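Side-chain contact in esterase (uncultured bacterium pCosCE1, PDB 7ATL), which hydrolyses carboxylic esters as a family VIII carboxylesterase with a beta-lactamase-like fold and also shows promiscuous acyltransferase activity: residues R77-Q81 with Q82-L86. Numbering follows the deposited sequence.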
loop_
_atom_site.group_PDB
_atom_site.type_symbol
_atom_site.label_atom_id
_atom_site.label_comp_id
_atom_site.label_asym_id
_atom_site.label_seq_id
_atom_site.Cartn_x
_atom_site.Cartn_y
_atom_site.Cartn_z
ATOM N N ARG A 77 -0.963 -2.308 -16.555
ATOM C CA ARG A 77 -1.816 -1.970 -17.717
ATOM C C ARG A 77 -0.933 -1.430 -18.845
ATOM O O ARG A 77 -1.170 -1.804 -20.011
ATOM C CB ARG A 77 -2.934 -1.002 -17.328
ATOM C CG ARG A 77 -4.002 -1.662 -16.477
ATOM C CD ARG A 77 -5.246 -0.813 -16.447
ATOM N NE ARG A 77 -5.942 -0.983 -17.701
ATOM C CZ ARG A 77 -6.342 -0.010 -18.504
ATOM N NH1 ARG A 77 -6.163 1.261 -18.180
ATOM N NH2 ARG A 77 -6.938 -0.325 -19.639
ATOM N N MET A 78 0.040 -0.586 -18.523
ATOM C CA MET A 78 0.891 0.061 -19.554
ATOM C C MET A 78 1.715 -1.051 -20.199
ATOM O O MET A 78 1.972 -0.998 -21.409
ATOM C CB MET A 78 1.805 1.128 -18.948
ATOM C CG MET A 78 1.171 2.490 -18.896
ATOM S SD MET A 78 2.175 3.627 -17.924
ATOM C CE MET A 78 1.234 5.141 -18.077
ATOM N N ILE A 79 2.086 -2.036 -19.393
ATOM C CA ILE A 79 2.906 -3.196 -19.830
ATOM C C ILE A 79 2.063 -4.096 -20.743
ATOM O O ILE A 79 2.589 -4.539 -21.776
ATOM C CB ILE A 79 3.468 -3.919 -18.596
ATOM C CG1 ILE A 79 4.685 -3.175 -18.043
ATOM C CG2 ILE A 79 3.777 -5.369 -18.913
ATOM C CD1 ILE A 79 4.989 -3.455 -16.596
ATOM N N GLU A 80 0.801 -4.339 -20.395
ATOM C CA GLU A 80 -0.146 -5.099 -21.255
ATOM C C GLU A 80 -0.179 -4.478 -22.645
ATOM O O GLU A 80 -0.096 -5.217 -23.626
ATOM C CB GLU A 80 -1.552 -5.070 -20.680
ATOM C CG GLU A 80 -1.853 -6.274 -19.840
ATOM C CD GLU A 80 -3.305 -6.312 -19.413
ATOM O OE1 GLU A 80 -4.047 -5.278 -19.578
ATOM O OE2 GLU A 80 -3.671 -7.355 -18.880
ATOM N N GLN A 81 -0.269 -3.159 -22.712
ATOM C CA GLN A 81 -0.340 -2.411 -23.993
ATOM C C GLN A 81 1.044 -2.268 -24.635
ATOM O O GLN A 81 1.154 -1.598 -25.664
ATOM C CB GLN A 81 -0.856 -0.999 -23.734
ATOM C CG GLN A 81 -1.960 -0.947 -22.694
ATOM C CD GLN A 81 -3.267 -0.588 -23.326
ATOM O OE1 GLN A 81 -3.323 -0.347 -24.524
ATOM N NE2 GLN A 81 -4.306 -0.553 -22.513
ATOM N N GLN A 82 2.096 -2.757 -23.998
ATOM C CA GLN A 82 3.472 -2.663 -24.551
ATOM C C GLN A 82 3.824 -1.189 -24.808
ATOM O O GLN A 82 4.363 -0.896 -25.875
ATOM C CB GLN A 82 3.546 -3.509 -25.822
ATOM C CG GLN A 82 2.896 -4.880 -25.676
ATOM C CD GLN A 82 3.397 -5.840 -26.730
ATOM O OE1 GLN A 82 2.884 -5.865 -27.860
ATOM N NE2 GLN A 82 4.420 -6.613 -26.364
ATOM N N LYS A 83 3.472 -0.296 -23.881
ATOM C CA LYS A 83 4.024 1.084 -23.767
ATOM C C LYS A 83 5.224 1.071 -22.794
ATOM O O LYS A 83 6.071 1.987 -22.875
ATOM C CB LYS A 83 2.917 2.049 -23.333
ATOM C CG LYS A 83 1.810 2.287 -24.353
ATOM C CD LYS A 83 1.069 3.625 -24.122
ATOM C CE LYS A 83 -0.235 3.785 -24.885
ATOM N NZ LYS A 83 -0.009 3.654 -26.344
ATOM N N LEU A 84 5.316 0.030 -21.957
ATOM C CA LEU A 84 6.368 -0.201 -20.938
ATOM C C LEU A 84 6.757 -1.688 -20.945
ATOM O O LEU A 84 5.879 -2.521 -21.224
ATOM C CB LEU A 84 5.774 0.223 -19.590
ATOM C CG LEU A 84 6.708 0.214 -18.388
ATOM C CD1 LEU A 84 7.907 1.088 -18.644
ATOM C CD2 LEU A 84 5.984 0.706 -17.152
ATOM N N GLY A 85 8.010 -2.024 -20.638
ATOM C CA GLY A 85 8.476 -3.427 -20.561
ATOM C C GLY A 85 8.919 -3.833 -19.158
ATOM O O GLY A 85 9.619 -3.040 -18.487
ATOM N N LEU A 86 8.594 -5.053 -18.733
ATOM C CA LEU A 86 9.075 -5.591 -17.431
ATOM C C LEU A 86 10.605 -5.504 -17.333
ATOM O O LEU A 86 11.106 -5.402 -16.188
ATOM C CB LEU A 86 8.604 -7.037 -17.271
ATOM C CG LEU A 86 7.177 -7.171 -16.746
ATOM C CD1 LEU A 86 6.733 -8.631 -16.738
ATOM C CD2 LEU A 86 7.044 -6.539 -15.361
HETATM O O HOH W 1 5.312 -4.780 -22.380
#
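Lys83 N reaches back to Met78 O at 3.0 Å, with an N-H...O angle of 159°. Gln82 N bonds to Ile79 O at 2.9 Å, and this pair of bonds, 6-to-1 and 5-to-2 across the cap, closes helix 67-80 with a Schellman motif. Gln82 leaves the helix with positive phi (57°), which turns the chain back so that Lys83 N can reach the Met78 carbonyl in the last turn. A water donates to both Ile79 O and Leu84 O, bridging the helix end and the departing chain. Beside it, Ile79 CA makes a CA-H...O contact with Leu84 O (3.4 Å).

Ile79 carries the apolar part. With chi1 at -79° its CG1 stands beside the backbone N, which lays it against Leu84 CB at 3.9 Å and lets CD1 run on toward Leu86. There CD1 meets Leu86 CD2 at 3.9 Å, the two side chains crossing at about a right angle. Leu84 CB also approaches Met78 CB (4.1 Å), so it packs against two successive residues of the last helical turn. The Met78 chain then runs on, extended beyond CG, away from the loop.

Neighbouring helices cover this turn: Met78 packs on Leu182, Val185 and Ala186 of helix 174-186 and on Val193 and Trp197 of helix 190-199. Glu80 OE2 accepts a hydrogen bond from Gln290 N, just ahead of helix 291-297, and is also hydrogen-bonded to Thr293 OG1 within that helix. Past the cap, Leu84 rests on Ile111 and Leu86 on Leu115, joining the end of helix 67-80 to helix 111-116.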